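Local atomic coordinates of tripartite terminase subunit 3 (Human herpesvirus 5, PDB entry 3N4P), a protein that forms the large subunit of the viral DNA-packaging motor, its C-terminal nuclease domain probably cutting the genomic DNA that the terminase translocates into empty capsids. Residues I94-H99 against P221-L225; E110-A114 against R149-I154. All blocks are in the same frame, centred on the assembly; numbering follows the deposited sequence.

Interaction 1 of 2, residues I94-H99 against P221-L225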
# COMPACT_ATOMS: atom_id res chain seq x y z
N ILE B 94 -0.62 -9.35 -6.17
CA ILE B 94 -1.87 -9.96 -6.67
C ILE B 94 -2.48 -8.93 -7.59
O ILE B 94 -2.80 -7.81 -7.13
CB ILE B 94 -2.86 -10.30 -5.54
CG1 ILE B 94 -2.26 -11.36 -4.65
CG2 ILE B 94 -4.27 -10.80 -6.07
CD1 ILE B 94 -2.96 -11.28 -3.36
N TYR B 95 -2.56 -9.28 -8.88
CA TYR B 95 -3.09 -8.37 -9.88
C TYR B 95 -4.60 -8.50 -10.12
O TYR B 95 -5.25 -7.56 -10.61
CB TYR B 95 -2.37 -8.61 -11.23
CG TYR B 95 -0.88 -8.12 -11.24
CD1 TYR B 95 -0.56 -6.78 -11.04
CD2 TYR B 95 0.18 -9.02 -11.40
CE1 TYR B 95 0.75 -6.33 -11.06
CE2 TYR B 95 1.53 -8.61 -11.45
CZ TYR B 95 1.79 -7.26 -11.29
OH TYR B 95 3.08 -6.81 -11.31
N GLY B 96 -5.14 -9.68 -9.84
CA GLY B 96 -6.51 -9.98 -10.20
C GLY B 96 -7.08 -11.09 -9.37
O GLY B 96 -6.33 -11.98 -8.90
N LEU B 97 -8.39 -10.97 -9.08
CA LEU B 97 -9.14 -12.00 -8.33
C LEU B 97 -10.51 -12.10 -8.95
O LEU B 97 -11.12 -11.09 -9.34
CB LEU B 97 -9.30 -11.69 -6.83
CG LEU B 97 -8.04 -11.52 -5.97
CD1 LEU B 97 -8.31 -10.74 -4.63
CD2 LEU B 97 -7.29 -12.88 -5.68
N GLU B 98 -10.99 -13.33 -9.13
CA GLU B 98 -12.38 -13.53 -9.47
C GLU B 98 -12.90 -14.66 -8.65
O GLU B 98 -12.19 -15.64 -8.40
CB GLU B 98 -12.59 -13.83 -10.94
CG GLU B 98 -12.07 -12.74 -11.94
CD GLU B 98 -12.78 -11.36 -11.86
OE1 GLU B 98 -13.76 -11.15 -11.10
OE2 GLU B 98 -12.34 -10.46 -12.60
N HIS B 99 -14.18 -14.57 -8.31
CA HIS B 99 -14.88 -15.67 -7.70
C HIS B 99 -16.18 -15.69 -8.46
O HIS B 99 -17.10 -14.90 -8.22
CB HIS B 99 -15.12 -15.44 -6.22
CG HIS B 99 -15.59 -16.66 -5.49
ND1 HIS B 99 -15.72 -16.70 -4.12
CD2 HIS B 99 -15.99 -17.88 -5.94
CE1 HIS B 99 -16.19 -17.88 -3.75
NE2 HIS B 99 -16.35 -18.62 -4.84
N PRO B 221 -12.16 -6.37 -2.83
CA PRO B 221 -11.71 -7.76 -3.03
C PRO B 221 -10.70 -8.26 -2.03
O PRO B 221 -10.69 -9.47 -1.68
CB PRO B 221 -11.06 -7.78 -4.42
CG PRO B 221 -11.73 -6.56 -5.22
CD PRO B 221 -12.16 -5.57 -4.09
N ILE B 222 -9.81 -7.37 -1.61
CA ILE B 222 -8.88 -7.69 -0.57
C ILE B 222 -9.52 -7.95 0.81
O ILE B 222 -9.08 -8.85 1.56
CB ILE B 222 -7.75 -6.64 -0.49
CG1 ILE B 222 -6.90 -6.63 -1.82
CG2 ILE B 222 -6.95 -6.88 0.77
CD1 ILE B 222 -6.46 -8.04 -2.24
N GLU B 223 -10.56 -7.21 1.16
CA GLU B 223 -11.33 -7.50 2.43
C GLU B 223 -12.06 -8.85 2.36
O GLU B 223 -12.03 -9.65 3.30
CB GLU B 223 -12.31 -6.37 2.76
CG GLU B 223 -13.33 -6.65 3.90
CD GLU B 223 -13.82 -5.36 4.66
OE1 GLU B 223 -14.40 -4.42 4.01
OE2 GLU B 223 -13.66 -5.31 5.92
N TYR B 224 -12.61 -9.15 1.19
CA TYR B 224 -13.19 -10.44 0.91
C TYR B 224 -12.16 -11.59 1.01
O TYR B 224 -12.45 -12.63 1.58
CB TYR B 224 -13.75 -10.39 -0.51
CG TYR B 224 -14.49 -11.62 -0.92
CD1 TYR B 224 -13.94 -12.53 -1.82
CD2 TYR B 224 -15.80 -11.89 -0.42
CE1 TYR B 224 -14.63 -13.67 -2.22
CE2 TYR B 224 -16.50 -13.05 -0.80
CZ TYR B 224 -15.92 -13.91 -1.71
OH TYR B 224 -16.63 -15.03 -2.10
N LEU B 225 -11.00 -11.40 0.38
CA LEU B 225 -9.91 -12.34 0.40
C LEU B 225 -9.37 -12.49 1.87
O LEU B 225 -9.10 -13.60 2.32
CB LEU B 225 -8.78 -11.92 -0.57
CG LEU B 225 -7.52 -12.80 -0.53
CD1 LEU B 225 -7.82 -14.12 -1.18
CD2 LEU B 225 -6.31 -12.18 -1.26

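Interaction 2 of 2, residues E110-A114 against R149-I154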
# COMPACT_ATOMS: atom_id res chain seq x y z
N GLU B 110 -18.76 -23.63 -19.24
CA GLU B 110 -17.37 -23.64 -19.62
C GLU B 110 -16.99 -22.34 -20.31
O GLU B 110 -15.89 -21.78 -20.05
CB GLU B 110 -17.08 -24.85 -20.50
CG GLU B 110 -17.31 -26.14 -19.71
CD GLU B 110 -17.31 -27.40 -20.54
OE1 GLU B 110 -18.39 -28.02 -20.66
OE2 GLU B 110 -16.23 -27.80 -21.05
N VAL B 111 -17.89 -21.83 -21.14
CA VAL B 111 -17.70 -20.52 -21.74
C VAL B 111 -17.79 -19.36 -20.71
O VAL B 111 -16.93 -18.51 -20.67
CB VAL B 111 -18.65 -20.31 -22.91
CG1 VAL B 111 -18.66 -18.83 -23.36
CG2 VAL B 111 -18.28 -21.29 -24.06
N ALA B 112 -18.82 -19.34 -19.88
CA ALA B 112 -18.88 -18.35 -18.82
C ALA B 112 -17.61 -18.38 -18.01
O ALA B 112 -17.02 -17.34 -17.79
CB ALA B 112 -20.08 -18.60 -17.94
N ILE B 113 -17.17 -19.56 -17.61
CA ILE B 113 -15.94 -19.62 -16.79
C ILE B 113 -14.70 -19.07 -17.47
O ILE B 113 -13.92 -18.32 -16.84
CB ILE B 113 -15.68 -21.03 -16.22
CG1 ILE B 113 -16.70 -21.28 -15.09
CG2 ILE B 113 -14.27 -21.11 -15.60
CD1 ILE B 113 -17.12 -22.68 -14.87
N ALA B 114 -14.48 -19.48 -18.70
CA ALA B 114 -13.31 -19.11 -19.47
C ALA B 114 -13.25 -17.60 -19.76
O ALA B 114 -12.17 -17.01 -19.60
CB ALA B 114 -13.25 -19.87 -20.79
N ARG B 149 -11.03 -28.12 -22.30
CA ARG B 149 -11.79 -27.23 -23.15
C ARG B 149 -11.76 -25.82 -22.66
O ARG B 149 -11.71 -24.89 -23.47
CB ARG B 149 -13.26 -27.68 -23.29
CG ARG B 149 -13.45 -28.84 -24.25
CD ARG B 149 -14.97 -29.17 -24.46
NE ARG B 149 -15.56 -29.56 -23.17
CZ ARG B 149 -15.54 -30.79 -22.65
NH1 ARG B 149 -15.03 -31.84 -23.34
NH2 ARG B 149 -16.08 -31.01 -21.47
N ILE B 150 -11.79 -25.65 -21.34
CA ILE B 150 -11.70 -24.34 -20.73
C ILE B 150 -10.35 -23.70 -21.03
O ILE B 150 -10.31 -22.53 -21.39
CB ILE B 150 -12.01 -24.39 -19.21
CG1 ILE B 150 -13.52 -24.60 -18.99
CG2 ILE B 150 -11.40 -23.16 -18.39
CD1 ILE B 150 -13.88 -24.92 -17.51
N ALA B 151 -9.25 -24.45 -20.89
CA ALA B 151 -7.94 -23.88 -21.23
C ALA B 151 -7.99 -23.31 -22.64
O ALA B 151 -7.57 -22.16 -22.91
CB ALA B 151 -6.84 -24.93 -21.15
N CYS B 152 -8.51 -24.13 -23.54
CA CYS B 152 -8.56 -23.77 -24.94
C CYS B 152 -9.44 -22.54 -25.12
O CYS B 152 -9.11 -21.68 -25.91
CB CYS B 152 -8.99 -25.00 -25.76
SG CYS B 152 -9.46 -24.62 -27.40
N LEU B 153 -10.50 -22.39 -24.33
CA LEU B 153 -11.38 -21.21 -24.48
C LEU B 153 -10.72 -19.96 -23.99
O LEU B 153 -10.93 -18.92 -24.51
CB LEU B 153 -12.79 -21.39 -23.90
CG LEU B 153 -13.72 -22.42 -24.55
CD1 LEU B 153 -14.68 -22.98 -23.52
CD2 LEU B 153 -14.51 -21.95 -25.83
N ILE B 154 -9.87 -20.09 -22.99
CA ILE B 154 -9.18 -18.96 -22.39
C ILE B 154 -8.17 -18.46 -23.38
O ILE B 154 -8.09 -17.25 -23.64
CB ILE B 154 -8.42 -19.38 -21.13
CG1 ILE B 154 -9.41 -19.68 -19.97
CG2 ILE B 154 -7.42 -18.21 -20.70
CD1 ILE B 154 -8.77 -20.16 -18.70

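Interaction 1 of 2, residues I94-H99 against P221-L225
The methyl CD1 of Leu97 sits at the middle of this contact and meets three residues of the helix. It lies 4.0 Å from Pro221 CB, an ordinary van der Waals separation, and Ile222 CD1 and Leu225 CD2 meet the same methyl. Leu97 holds CG beside its backbone N and anti to its carbonyl carbon, which aims the branch at the first turn of the helix. Three residues before Leu97, on the far side of a bulge, Ile94 meets Leu225 tip to tip, CD1 against CD2 at 4.1 Å. That bulge is a classic one: Tyr95 and Gly96 both face Ala84 on the neighbouring antiparallel strand, and beyond it the side chains of Leu97 and His99 point to the helix. The fold is that of the RNase H-like nuclease domain of terminase large subunits, a mixed sheet with helices on its faces; here helix 221-229 packs over strand 91-100, their short segments 10.0 Å apart at an angle of 64°. Leu257 of helix 256-267 touches Leu97, Tyr224 and Leu225 alike, so the apolar patch is shared by a second helix. At the polar edge, His99 ND1 and Tyr224 OH are hydrogen-bonded at 2.8 Å, with an angle of 130° that leaves the bond well short of straight; either atom could be the donor. OH and ND1 meet at the ring edges, with the planes 52° apart and neither ring over the other's face. Tyr224 gets there because its CG stands anti to the backbone N, so that the ring extends across to His99 and its OH meets ND1. The His99 side chain is about 4 Å from that of Asp256, a predicted nuclease active-site residue, while its backbone N bonds to Thr214 OG1.

Interaction 2 of 2, residues E110-A114 against R149-I154
Ala114 presses its CB against Leu153 CB at 3.5 Å, closer than usual for two carbons, where helices 109-127 and 144-161 pack side by side on the sheet of the nuclease domain. The segment axes approach to 8.9 Å and cross at -50°, a spacing that the small alanine permits; Ala114 and Ile154 have the nearest CA atoms, and Ile154 CG1 lies 3.9 Å from Ala114 CB. One turn earlier, Ile150 CG1 meets Glu110 CB, the two side chains crossing at about a right angle, while Leu153 CD1 reaches Val111 CG2 on the more exposed side. Beneath the pair, Leu67 of strand 62-67 touches Ile113, Ile150 and Ile154, and Phe71 touches Ile113 and Ile150, seating both helices near the strand that leads to the magnesium ligand Asp68. At the outer end Glu110 and Arg149 form a salt bridge. Arg149 bends at chi3 (-62°), bringing its NE edge round to the carboxylate, whose plane is turned 64° from the guanidinium. NE donates to the syn lone pair of Glu110 OE2 at 2.8 Å, and NH2 adds a weak bond to that same oxygen at 3.2 Å.

Of the four segments, 94-99 on strand 91-100 comes first from the N terminus and enters interaction 1. The chain runs on into helix 109-127, whose first turns enter interaction 2; that contact closes after strand 133-138, when helix 144-161 brings 149-154 alongside. Interaction 1 closes much later, at helix 221-229, with 121 residues between its segments. Interaction 2 is therefore nested wholly inside the larger loop, and the two do not cross. Their centres lie 20 Å apart and their nearest atoms about 8 Å, without touching. Interaction 1 joins a late helix to a sheet strand, whereas interaction 2 joins two helices; Phe100, which ends that strand, touches Ala112 and Ile113.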